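Local coordinates for protein delta-1-pyrroline-5-carboxylate dehydrogenase, mitochondrial (Mus musculus, PDB 4E3X) that probably oxidises glutamate semialdehyde, formed from proline or ornithine, to glutamate with NAD+ as a mitochondrial homodimeric aldehyde dehydrogenase of proline catabolism, at residues B[81-86]-B[147-152]; B[392-397]-B[425-430]; B[415-420]-B[431-436]. All coordinates share one frame; numbering follows the deposited sequence.

Interaction 1: residues B[81-86]-B[147-152]; sequences QLSPFN and TMVGQG
Ser83 and Gln81 reach from the end of a strand to carbonyl oxygens in the last turn of helix 140-151, where oxygens lack the amide partners they would have mid-helix. The hydroxyl of Ser83, turned anti to its own amide nitrogen (chi1 -177°), donates from OG to Val149 O at 2.8 Å, in the carbonyl plane and on a lone pair. Gln81 is extended, and its amide reaches Gly150: NE2 lies 3.2 Å from Gly150 O but stands above the carbonyl plane, with an N-H...O angle of 139°, a much less direct bond. NE2 also donates a hydrogen bond to a water that donates to Gln151 OE1, while Leu240 N donates to Gln81 OE1, settling which end of the amide is the oxygen; Gln151 NE2 is held by Phe210 O. Gly150 suits its place because a side chain there would collide with the Gln81 amide. A second water lies within hydrogen-bonding distance of both Leu82 O and Gly150 O.

The puckered ring of Pro84 lies over the helix end, its CD 3.3 Å from Gly150 O and its CG 3.7 Å from Gln151 C. The Phe85 ring presents its edge to Met148 O, with CE2 at 3.4 Å, while Ser83 OG lies over one face, toward the rim. Gly152 leaves the helix with positive phi, which favours glycine, its N beside Pro84 CG. This is a helix C-terminus whose carbonyls accept hydrogen bonds from strand side chains, with the type I turn Ser83-Asn86 packed against it, within the aldehyde dehydrogenase fold and close to Asn211, the probable transition-state stabiliser.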
ATOM      1  N   GLN B  81     -14.702  25.951  19.406  1.00  7.92           N
ATOM      2  CA  GLN B  81     -15.541  24.782  19.195  1.00  7.83           C
ATOM      3  C   GLN B  81     -16.818  24.993  20.004  1.00  7.05           C
ATOM      4  O   GLN B  81     -16.755  25.354  21.188  1.00  8.52           O
ATOM      5  CB  GLN B  81     -14.826  23.518  19.666  1.00  7.92           C
ATOM      6  CG  GLN B  81     -15.625  22.254  19.447  1.00  7.62           C
ATOM      7  CD  GLN B  81     -15.007  21.059  20.136  1.00  7.33           C
ATOM      8  OE1 GLN B  81     -13.965  21.179  20.797  1.00  8.04           O
ATOM      9  NE2 GLN B  81     -15.646  19.900  20.009  1.00  7.52           N
ATOM     10  N   LEU B  82     -17.964  24.792  19.359  1.00  7.83           N
ATOM     11  CA  LEU B  82     -19.265  25.003  19.991  1.00  8.99           C
ATOM     12  C   LEU B  82     -19.939  23.670  20.308  1.00  9.08           C
ATOM     13  O   LEU B  82     -19.741  22.687  19.600  1.00 11.46           O
ATOM     14  CB  LEU B  82     -20.169  25.814  19.062  1.00 10.76           C
ATOM     15  CG  LEU B  82     -19.561  27.077  18.448  1.00 10.98           C
ATOM     16  CD1 LEU B  82     -20.593  27.766  17.559  1.00 13.01           C
ATOM     17  CD2 LEU B  82     -19.027  28.026  19.531  1.00 11.49           C
ATOM     18  N   SER B  83     -20.746  23.630  21.362  1.00  9.36           N
ATOM     19  CA  SER B  83     -21.536  22.442  21.647  1.00  9.02           C
ATOM     20  C   SER B  83     -22.690  22.377  20.645  1.00  8.68           C
ATOM     21  O   SER B  83     -23.488  23.304  20.573  1.00 10.33           O
ATOM     22  CB  SER B  83     -22.076  22.501  23.076  1.00  8.97           C
ATOM     23  OG  SER B  83     -22.784  21.314  23.399  1.00  9.46           O
ATOM     24  N   PRO B  84     -22.785  21.289  19.865  1.00  8.43           N
ATOM     25  CA  PRO B  84     -23.768  21.283  18.771  1.00  9.29           C
ATOM     26  C   PRO B  84     -25.222  21.489  19.215  1.00  9.87           C
ATOM     27  O   PRO B  84     -26.011  22.082  18.466  1.00 10.17           O
ATOM     28  CB  PRO B  84     -23.589  19.892  18.158  1.00  9.12           C
ATOM     29  CG  PRO B  84     -22.151  19.593  18.395  1.00  9.19           C
ATOM     30  CD  PRO B  84     -21.848  20.157  19.764  1.00  8.58           C
ATOM     31  N   PHE B  85     -25.574  21.004  20.403  1.00 10.06           N
ATOM     32  CA  PHE B  85     -26.951  21.096  20.893  1.00 11.25           C
ATOM     33  C   PHE B  85     -27.206  22.344  21.745  1.00 11.89           C
ATOM     34  O   PHE B  85     -28.323  22.580  22.204  1.00 12.70           O
ATOM     35  CB  PHE B  85     -27.325  19.826  21.665  1.00 11.15           C
ATOM     36  CG  PHE B  85     -26.369  19.487  22.781  1.00  9.46           C
ATOM     37  CD1 PHE B  85     -26.540  20.023  24.053  1.00  9.80           C
ATOM     38  CD2 PHE B  85     -25.293  18.638  22.560  1.00 10.00           C
ATOM     39  CE1 PHE B  85     -25.655  19.716  25.082  1.00  9.70           C
ATOM     40  CE2 PHE B  85     -24.406  18.329  23.577  1.00  9.82           C
ATOM     41  CZ  PHE B  85     -24.589  18.863  24.844  1.00  9.93           C
ATOM     42  N   ASN B  86     -26.163  23.141  21.942  1.00 11.45           N
ATOM     43  CA  ASN B  86     -26.263  24.394  22.684  1.00 12.88           C
ATOM     44  C   ASN B  86     -25.109  25.264  22.237  1.00 12.55           C
ATOM     45  O   ASN B  86     -24.100  25.375  22.939  1.00 12.38           O
ATOM     46  CB  ASN B  86     -26.189  24.158  24.192  1.00 14.98           C
ATOM     47  CG  ASN B  86     -26.324  25.445  24.996  1.00 17.78           C
ATOM     48  OD1 ASN B  86     -26.765  26.470  24.479  1.00 20.00           O
ATOM     49  ND2 ASN B  86     -25.937  25.395  26.265  1.00 19.19           N
ATOM     50  N   THR B 147     -16.709  14.022  24.198  1.00  7.36           N
ATOM     51  CA  THR B 147     -17.261  13.651  22.904  1.00  7.36           C
ATOM     52  C   THR B 147     -18.766  13.974  22.852  1.00  8.31           C
ATOM     53  O   THR B 147     -19.287  14.451  21.839  1.00  9.03           O
ATOM     54  CB  THR B 147     -16.983  12.159  22.619  1.00  7.71           C
ATOM     55  OG1 THR B 147     -15.562  11.936  22.613  1.00  8.04           O
ATOM     56  CG2 THR B 147     -17.550  11.735  21.278  1.00  9.65           C
ATOM     57  N   MET B 148     -19.471  13.740  23.955  1.00  7.92           N
ATOM     58  CA  MET B 148     -20.888  14.108  24.024  1.00  7.85           C
ATOM     59  C   MET B 148     -21.091  15.609  23.891  1.00  7.99           C
ATOM     60  O   MET B 148     -21.880  16.075  23.067  1.00  9.27           O
ATOM     61  CB  MET B 148     -21.498  13.633  25.343  1.00  8.57           C
ATOM     62  CG  MET B 148     -21.591  12.118  25.473  1.00  8.89           C
ATOM     63  SD  MET B 148     -22.304  11.584  27.041  1.00  9.90           S
ATOM     64  CE  MET B 148     -23.951  12.270  26.897  1.00 10.13           C
ATOM     65  N   VAL B 149     -20.386  16.369  24.717  1.00  8.27           N
ATOM     66  CA  VAL B 149     -20.617  17.805  24.774  1.00  9.49           C
ATOM     67  C   VAL B 149     -20.045  18.532  23.563  1.00  9.20           C
ATOM     68  O   VAL B 149     -20.649  19.477  23.060  1.00  9.75           O
ATOM     69  CB  VAL B 149     -20.087  18.396  26.098  1.00 11.15           C
ATOM     70  CG1 VAL B 149     -20.119  19.916  26.082  1.00 12.79           C
ATOM     71  CG2 VAL B 149     -20.887  17.853  27.268  1.00 11.57           C
ATOM     72  N   GLY B 150     -18.894  18.072  23.082  1.00  8.10           N
ATOM     73  CA  GLY B 150     -18.237  18.745  21.979  1.00  8.14           C
ATOM     74  C   GLY B 150     -18.693  18.297  20.602  1.00  8.33           C
ATOM     75  O   GLY B 150     -18.686  19.093  19.667  1.00  8.25           O
ATOM     76  N   GLN B 151     -19.089  17.033  20.467  1.00  8.32           N
ATOM     77  CA  GLN B 151     -19.502  16.499  19.168  1.00  7.81           C
ATOM     78  C   GLN B 151     -20.994  16.156  19.104  1.00  7.60           C
ATOM     79  O   GLN B 151     -21.498  15.799  18.044  1.00  7.80           O
ATOM     80  CB  GLN B 151     -18.647  15.292  18.769  1.00  7.56           C
ATOM     81  CG  GLN B 151     -17.222  15.644  18.386  1.00  8.07           C
ATOM     82  CD  GLN B 151     -16.226  14.653  18.950  1.00  7.03           C
ATOM     83  OE1 GLN B 151     -15.720  14.830  20.055  1.00  7.77           O
ATOM     84  NE2 GLN B 151     -15.956  13.591  18.204  1.00  8.20           N
ATOM     85  N   GLY B 152     -21.698  16.280  20.229  1.00  7.76           N
ATOM     86  CA  GLY B 152     -23.140  16.078  20.251  1.00  7.61           C
ATOM     87  C   GLY B 152     -23.588  14.629  20.306  1.00  7.94           C
ATOM     88  O   GLY B 152     -24.733  14.327  19.974  1.00  9.79           O
TER
HETATM   89  O   HOH W   1     -15.144  17.107  21.442  1.00  7.82           O
HETATM   90  O   HOH W   2     -18.255  21.077  17.564  1.00 10.47           O

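Interaction 2: residues B[392-397]-B[425-430]; sequences IDAKAF and VGYYVE. With PRO (proline), chain J.
The N-terminus of helix 394-409, which forms part of a pocket holding a bound proline, rests against the ring of Tyr427, at the centre of an inverse gamma turn. One face of that ring lies under the backbone where the helix begins: Asp393 C sits over the ring centre, 3.6 Å above its plane, and Ala394 N is displaced toward the rim, 3.5 Å from Tyr427 CZ. The small methyl of Ala394 fits beside the ring, CB 3.8 Å from Tyr427 CE1. The phenol OH is joined to Ala394 N through a single water, so a first-turn amide, which has no helical acceptor, is satisfied without a direct bond.

Phe397, one turn along, has CG anti to its backbone N (chi1 -174°), which swings the ring across to the 425-430 segment. Its edge meets Tyr428 O, which lies in the ring plane, 3.5 Å from CE2, and CD2 packs against Tyr427 CB and, obliquely, against Val429 CG2, the latter at 3.9 Å. A large aromatic suits this position because it spans the distance from helix to strand, and beta-branched Val429 offers a methyl to it.

Asp393 turns its carboxylate away from Tyr427. OD1 is the N-cap acceptor, accepting a hydrogen bond from Ala396 N at 2.9 Å, nearly along the C-O axis, and it also takes a weak bond from the nitrogen of the bound proline, which is also hydrogen-bonded to Arg399. Ile392 CG2 packs on the ligand's CD at 3.6 Å. One carboxylate thus serves both helix and ligand, and the helix N-terminus probably favours its negative charge, whereas the tyrosine side is held by van der Waals packing and one water bridge.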
ATOM      1  N   ILE B 392     -23.595  18.543  13.698  1.00  9.09           N
ATOM      2  CA  ILE B 392     -22.338  19.046  14.253  1.00  9.28           C
ATOM      3  C   ILE B 392     -22.136  20.564  14.235  1.00  9.75           C
ATOM      4  O   ILE B 392     -21.609  21.123  15.193  1.00 10.40           O
ATOM      5  CB  ILE B 392     -21.124  18.337  13.588  1.00  8.44           C
ATOM      6  CG1 ILE B 392     -19.813  18.649  14.330  1.00  8.20           C
ATOM      7  CG2 ILE B 392     -21.031  18.677  12.100  1.00  9.47           C
ATOM      8  CD1 ILE B 392     -19.735  18.064  15.738  1.00  8.96           C
ATOM      9  N   ASP B 393     -22.536  21.229  13.155  1.00 10.05           N
ATOM     10  CA  ASP B 393     -22.252  22.647  13.019  1.00 11.22           C
ATOM     11  C   ASP B 393     -23.186  23.337  12.036  1.00 11.59           C
ATOM     12  O   ASP B 393     -24.059  22.710  11.428  1.00 11.64           O
ATOM     13  CB  ASP B 393     -20.767  22.911  12.680  1.00 11.85           C
ATOM     14  CG  ASP B 393     -20.343  22.373  11.314  1.00 13.66           C
ATOM     15  OD1 ASP B 393     -21.189  21.903  10.527  1.00 13.55           O
ATOM     16  OD2 ASP B 393     -19.131  22.426  11.030  1.00 15.26           O
ATOM     17  N   ALA B 394     -22.994  24.642  11.896  1.00 12.86           N
ATOM     18  CA  ALA B 394     -23.853  25.457  11.053  1.00 14.40           C
ATOM     19  C   ALA B 394     -23.805  25.025   9.593  1.00 13.95           C
ATOM     20  O   ALA B 394     -24.827  25.040   8.903  1.00 14.46           O
ATOM     21  CB  ALA B 394     -23.485  26.930  11.191  1.00 16.07           C
ATOM     22  N   LYS B 395     -22.626  24.626   9.124  1.00 13.94           N
ATOM     23  CA  LYS B 395     -22.474  24.216   7.730  1.00 14.79           C
ATOM     24  C   LYS B 395     -23.247  22.926   7.447  1.00 13.73           C
ATOM     25  O   LYS B 395     -23.909  22.796   6.419  1.00 13.28           O
ATOM     26  CB  LYS B 395     -20.996  24.054   7.369  1.00 16.25           C
ATOM     27  N   ALA B 396     -23.180  21.975   8.370  1.00 12.68           N
ATOM     28  CA  ALA B 396     -23.906  20.720   8.214  1.00 12.67           C
ATOM     29  C   ALA B 396     -25.404  20.989   8.206  1.00 12.33           C
ATOM     30  O   ALA B 396     -26.138  20.461   7.370  1.00 13.04           O
ATOM     31  CB  ALA B 396     -23.550  19.760   9.335  1.00 12.04           C
ATOM     32  N   PHE B 397     -25.846  21.825   9.140  1.00 11.72           N
ATOM     33  CA  PHE B 397     -27.250  22.196   9.244  1.00 12.70           C
ATOM     34  C   PHE B 397     -27.747  22.812   7.937  1.00 13.27           C
ATOM     35  O   PHE B 397     -28.793  22.430   7.419  1.00 13.24           O
ATOM     36  CB  PHE B 397     -27.437  23.180  10.403  1.00 13.26           C
ATOM     37  CG  PHE B 397     -28.876  23.525  10.686  1.00 13.74           C
ATOM     38  CD1 PHE B 397     -29.488  24.587  10.036  1.00 14.58           C
ATOM     39  CD2 PHE B 397     -29.610  22.801  11.612  1.00 14.35           C
ATOM     40  CE1 PHE B 397     -30.807  24.914  10.292  1.00 15.68           C
ATOM     41  CE2 PHE B 397     -30.934  23.125  11.878  1.00 15.14           C
ATOM     42  CZ  PHE B 397     -31.530  24.185  11.217  1.00 16.00           C
ATOM     43  N   VAL B 425     -31.228  27.131  19.085  1.00 18.24           N
ATOM     44  CA  VAL B 425     -30.492  26.778  20.302  1.00 17.33           C
ATOM     45  C   VAL B 425     -29.343  25.812  20.010  1.00 15.38           C
ATOM     46  O   VAL B 425     -28.222  25.991  20.497  1.00 14.83           O
ATOM     47  CB  VAL B 425     -31.428  26.161  21.360  1.00 18.37           C
ATOM     48  CG1 VAL B 425     -30.637  25.710  22.578  1.00 19.00           C
ATOM     49  CG2 VAL B 425     -32.509  27.163  21.760  1.00 19.77           C
ATOM     50  N   GLY B 426     -29.644  24.775  19.231  1.00 14.23           N
ATOM     51  CA  GLY B 426     -28.642  23.848  18.732  1.00 13.39           C
ATOM     52  C   GLY B 426     -28.950  23.596  17.273  1.00 13.52           C
ATOM     53  O   GLY B 426     -29.954  24.090  16.770  1.00 13.81           O
ATOM     54  N   TYR B 427     -28.105  22.836  16.589  1.00 12.52           N
ATOM     55  CA  TYR B 427     -28.328  22.547  15.172  1.00 11.95           C
ATOM     56  C   TYR B 427     -29.261  21.347  15.007  1.00 11.43           C
ATOM     57  O   TYR B 427     -28.863  20.288  14.534  1.00 11.48           O
ATOM     58  CB  TYR B 427     -26.988  22.340  14.459  1.00 12.05           C
ATOM     59  CG  TYR B 427     -26.088  23.550  14.610  1.00 12.23           C
ATOM     60  CD1 TYR B 427     -26.426  24.763  14.022  1.00 13.39           C
ATOM     61  CD2 TYR B 427     -24.919  23.491  15.367  1.00 12.09           C
ATOM     62  CE1 TYR B 427     -25.626  25.883  14.164  1.00 14.22           C
ATOM     63  CE2 TYR B 427     -24.106  24.607  15.511  1.00 13.51           C
ATOM     64  CZ  TYR B 427     -24.464  25.798  14.906  1.00 14.56           C
ATOM     65  OH  TYR B 427     -23.665  26.911  15.048  1.00 15.66           O
ATOM     66  N   TYR B 428     -30.518  21.531  15.400  1.00 12.38           N
ATOM     67  CA  TYR B 428     -31.449  20.418  15.510  1.00 12.49           C
ATOM     68  C   TYR B 428     -32.206  20.097  14.227  1.00 12.76           C
ATOM     69  O   TYR B 428     -32.922  20.939  13.678  1.00 14.65           O
ATOM     70  CB  TYR B 428     -32.443  20.681  16.635  1.00 13.59           C
ATOM     71  CG  TYR B 428     -31.926  20.382  18.027  1.00 13.74           C
ATOM     72  CD1 TYR B 428     -31.669  19.075  18.432  1.00 13.41           C
ATOM     73  CD2 TYR B 428     -31.738  21.401  18.950  1.00 14.01           C
ATOM     74  CE1 TYR B 428     -31.224  18.798  19.710  1.00 13.32           C
ATOM     75  CE2 TYR B 428     -31.294  21.132  20.232  1.00 13.75           C
ATOM     76  CZ  TYR B 428     -31.046  19.830  20.607  1.00 13.46           C
ATOM     77  OH  TYR B 428     -30.616  19.563  21.884  1.00 14.69           O
ATOM     78  N   VAL B 429     -32.064  18.854  13.776  1.00 12.07           N
ATOM     79  CA  VAL B 429     -32.782  18.343  12.613  1.00 12.57           C
ATOM     80  C   VAL B 429     -33.549  17.089  13.016  1.00 13.02           C
ATOM     81  O   VAL B 429     -32.967  16.160  13.576  1.00 13.39           O
ATOM     82  CB  VAL B 429     -31.800  17.974  11.479  1.00 12.75           C
ATOM     83  CG1 VAL B 429     -32.554  17.489  10.243  1.00 13.33           C
ATOM     84  CG2 VAL B 429     -30.911  19.166  11.143  1.00 13.37           C
ATOM     85  N   GLU B 430     -34.854  17.064  12.749  1.00 13.22           N
ATOM     86  CA  GLU B 430     -35.642  15.863  13.007  1.00 14.15           C
ATOM     87  C   GLU B 430     -35.232  14.747  12.048  1.00 12.72           C
ATOM     88  O   GLU B 430     -34.771  15.020  10.936  1.00 12.96           O
ATOM     89  CB  GLU B 430     -37.137  16.155  12.845  1.00 16.92           C
ATOM     90  CG  GLU B 430     -37.683  17.162  13.844  1.00 21.04           C
ATOM     91  CD  GLU B 430     -37.462  16.740  15.287  1.00 25.41           C
ATOM     92  OE1 GLU B 430     -37.069  17.603  16.103  1.00 27.92           O
ATOM     93  OE2 GLU B 430     -37.688  15.554  15.611  1.00 26.44           O
TER
HETATM   94  N   PRO J 602     -19.240  20.205   9.075  1.00 19.84           N
HETATM   95  CA  PRO J 602     -18.530  20.957   8.037  1.00 20.82           C
HETATM   96  C   PRO J 602     -19.274  20.919   6.706  1.00 23.33           C
HETATM   97  O   PRO J 602     -20.401  20.422   6.627  1.00 23.48           O
HETATM   98  CB  PRO J 602     -17.176  20.229   7.929  1.00 21.18           C
HETATM   99  CG  PRO J 602     -17.267  19.030   8.859  1.00 20.62           C
HETATM  100  CD  PRO J 602     -18.317  19.376   9.863  1.00 20.17           C
HETATM  101  OXT PRO J 602     -18.773  21.399   5.689  1.00 24.78           O
HETATM  102  O   HOH W   3     -21.243  26.105  13.843  1.00 19.03           O

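Interaction 3: residues B[415-420]-B[431-436]; sequences ILAGGQ and PCIIES
Leu416 and Ala417 both direct their amides at one oxygen, Ile433 O: Leu416 N donates from 2.7 Å and Ala417 N from 3.3 Å, each in the carbonyl plane. The return bond runs from Ile433 N to Ala417 O at 3.0 Å, with an N-H...O angle of 160°. Two residues facing one make a classic beta bulge in the antiparallel pairing of strands 413-417 and 428-436, part of the mixed sheet of this aldehyde dehydrogenase. The bulge shifts the register by one and leaves Leu416 leaning over the partner strand, where its CD1 reaches Glu435 CB at 4.0 Å. Ile415 and Ile434 share a face, where their side chains cross obliquely, CG1 to CG1 4.1 Å, and Ile415 CG2 also touches Cys432 SG. Ala417 and Ile433 pair on the other face, where the short methyl of Ala417 lies beside the branched chain.

After Ala417, Gly418 turns the chain with a positive phi; its CA lies 3.3 Å from Pro431 O in a C-H...O contact, too close to the backbone for any CB. Farther out, helix 394-409 packs on Ile415, Cys432 and Ile434, helix 361-372 on Leu416 and Ala417, and Lys437 pairs with the Glu435 carboxylate.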
ATOM      1  N   ILE B 415     -41.827  13.527   1.311  1.00 17.42           N
ATOM      2  CA  ILE B 415     -41.454  13.368   2.711  1.00 17.71           C
ATOM      3  C   ILE B 415     -42.535  12.592   3.450  1.00 17.67           C
ATOM      4  O   ILE B 415     -43.684  13.036   3.525  1.00 19.34           O
ATOM      5  CB  ILE B 415     -41.235  14.729   3.380  1.00 17.84           C
ATOM      6  CG1 ILE B 415     -40.045  15.440   2.729  1.00 18.35           C
ATOM      7  CG2 ILE B 415     -41.018  14.558   4.881  1.00 17.84           C
ATOM      8  CD1 ILE B 415     -39.782  16.834   3.267  1.00 19.28           C
ATOM      9  N   LEU B 416     -42.174  11.419   3.965  1.00 16.93           N
ATOM     10  CA  LEU B 416     -43.120  10.557   4.667  1.00 16.16           C
ATOM     11  C   LEU B 416     -43.189  10.882   6.154  1.00 16.55           C
ATOM     12  O   LEU B 416     -44.226  10.706   6.788  1.00 18.24           O
ATOM     13  CB  LEU B 416     -42.733   9.089   4.496  1.00 15.74           C
ATOM     14  CG  LEU B 416     -42.583   8.555   3.074  1.00 17.09           C
ATOM     15  CD1 LEU B 416     -42.342   7.053   3.126  1.00 17.90           C
ATOM     16  CD2 LEU B 416     -43.814   8.892   2.248  1.00 18.29           C
ATOM     17  N   ALA B 417     -42.075  11.349   6.707  1.00 16.37           N
ATOM     18  CA  ALA B 417     -41.991  11.666   8.127  1.00 17.31           C
ATOM     19  C   ALA B 417     -40.848  12.643   8.364  1.00 16.68           C
ATOM     20  O   ALA B 417     -39.839  12.608   7.659  1.00 16.19           O
ATOM     21  CB  ALA B 417     -41.776  10.403   8.944  1.00 18.77           C
ATOM     22  N   GLY B 418     -41.005  13.504   9.363  1.00 17.05           N
ATOM     23  CA  GLY B 418     -40.000  14.505   9.668  1.00 17.83           C
ATOM     24  C   GLY B 418     -40.009  15.645   8.668  1.00 18.35           C
ATOM     25  O   GLY B 418     -41.044  15.950   8.071  1.00 19.30           O
ATOM     26  N   GLY B 419     -38.854  16.277   8.493  1.00 18.81           N
ATOM     27  CA  GLY B 419     -38.720  17.399   7.582  1.00 19.13           C
ATOM     28  C   GLY B 419     -38.446  18.718   8.279  1.00 20.29           C
ATOM     29  O   GLY B 419     -38.087  19.704   7.632  1.00 21.92           O
ATOM     30  N   GLN B 420     -38.616  18.739   9.599  1.00 18.94           N
ATOM     31  CA  GLN B 420     -38.441  19.956  10.385  1.00 19.88           C
ATOM     32  C   GLN B 420     -36.996  20.153  10.840  1.00 19.30           C
ATOM     33  O   GLN B 420     -36.255  19.189  11.030  1.00 19.52           O
ATOM     34  CB  GLN B 420     -39.346  19.933  11.621  1.00 21.40           C
ATOM     35  CG  GLN B 420     -40.804  19.567  11.352  1.00 22.28           C
ATOM     36  CD  GLN B 420     -41.057  18.064  11.386  1.00 22.69           C
ATOM     37  OE1 GLN B 420     -40.131  17.267  11.562  1.00 22.20           O
ATOM     38  NE2 GLN B 420     -42.321  17.674  11.220  1.00 23.35           N
ATOM     39  N   PRO B 431     -35.405  13.483  12.467  1.00 13.24           N
ATOM     40  CA  PRO B 431     -35.153  12.404  11.513  1.00 12.91           C
ATOM     41  C   PRO B 431     -36.153  12.501  10.367  1.00 13.21           C
ATOM     42  O   PRO B 431     -37.327  12.805  10.598  1.00 14.41           O
ATOM     43  CB  PRO B 431     -35.388  11.136  12.342  1.00 13.29           C
ATOM     44  CG  PRO B 431     -36.284  11.562  13.450  1.00 13.78           C
ATOM     45  CD  PRO B 431     -35.895  12.978  13.763  1.00 13.64           C
ATOM     46  N   CYS B 432     -35.689  12.269   9.146  1.00 12.64           N
ATOM     47  CA  CYS B 432     -36.537  12.440   7.980  1.00 13.37           C
ATOM     48  C   CYS B 432     -36.523  11.190   7.116  1.00 12.67           C
ATOM     49  O   CYS B 432     -35.463  10.667   6.789  1.00 12.47           O
ATOM     50  CB  CYS B 432     -36.078  13.652   7.164  1.00 15.12           C
ATOM     51  SG  CYS B 432     -37.150  14.071   5.768  1.00 16.27           S
ATOM     52  N   ILE B 433     -37.712  10.719   6.750  1.00 12.33           N
ATOM     53  CA  ILE B 433     -37.860   9.592   5.840  1.00 12.19           C
ATOM     54  C   ILE B 433     -38.541  10.091   4.580  1.00 12.34           C
ATOM     55  O   ILE B 433     -39.614  10.693   4.647  1.00 13.26           O
ATOM     56  CB  ILE B 433     -38.690   8.455   6.459  1.00 12.48           C
ATOM     57  CG1 ILE B 433     -38.082   8.018   7.796  1.00 12.97           C
ATOM     58  CG2 ILE B 433     -38.790   7.286   5.494  1.00 13.45           C
ATOM     59  CD1 ILE B 433     -38.922   7.004   8.559  1.00 14.31           C
ATOM     60  N   ILE B 434     -37.906   9.836   3.442  1.00 12.43           N
ATOM     61  CA  ILE B 434     -38.359  10.326   2.147  1.00 13.63           C
ATOM     62  C   ILE B 434     -38.535   9.134   1.224  1.00 13.42           C
ATOM     63  O   ILE B 434     -37.717   8.210   1.255  1.00 13.98           O
ATOM     64  CB  ILE B 434     -37.296  11.277   1.544  1.00 14.21           C
ATOM     65  CG1 ILE B 434     -37.174  12.542   2.398  1.00 14.66           C
ATOM     66  CG2 ILE B 434     -37.587  11.594   0.071  1.00 14.71           C
ATOM     67  CD1 ILE B 434     -35.895  13.314   2.166  1.00 14.69           C
ATOM     68  N   GLU B 435     -39.600   9.132   0.423  1.00 13.96           N
ATOM     69  CA  GLU B 435     -39.728   8.130  -0.625  1.00 14.29           C
ATOM     70  C   GLU B 435     -39.368   8.726  -1.977  1.00 14.30           C
ATOM     71  O   GLU B 435     -39.844   9.809  -2.337  1.00 14.57           O
ATOM     72  CB  GLU B 435     -41.139   7.530  -0.687  1.00 15.69           C
ATOM     73  CG  GLU B 435     -41.245   6.472  -1.782  1.00 17.27           C
ATOM     74  CD  GLU B 435     -42.588   5.779  -1.848  1.00 18.49           C
ATOM     75  OE1 GLU B 435     -43.518   6.160  -1.098  1.00 20.17           O
ATOM     76  OE2 GLU B 435     -42.712   4.845  -2.670  1.00 18.68           O
ATOM     77  N   SER B 436     -38.524   8.021  -2.723  1.00 13.89           N
ATOM     78  CA  SER B 436     -38.236   8.405  -4.098  1.00 15.02           C
ATOM     79  C   SER B 436     -38.877   7.443  -5.086  1.00 15.88           C
ATOM     80  O   SER B 436     -38.788   6.225  -4.927  1.00 17.08           O
ATOM     81  CB  SER B 436     -36.733   8.443  -4.355  1.00 14.95           C
ATOM     82  OG  SER B 436     -36.496   8.852  -5.693  1.00 15.62           O
TER

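Interactions 1 and 2 lie 11 Å apart between centres and are in direct contact: Pro84 O is 2.9 Å from Tyr427 N, a probable hydrogen bond, and the turn at Phe85 packs on Tyr428. Interactions 2 and 3 share strand 428-436, their centres about 17 Å apart, and are joined where Glu430 N lies 3.1 Å from Gln420 O, again a probable hydrogen bond. Interaction 3 does not touch interaction 1 and lies away from the active site and the bound proline. The proline bound at interaction 2 is about 9 Å from the side chain of Pro84, nearest atoms. Ile392 and Gln151 approach Asn211, side chain to side chain, to about 7 and 6 Å.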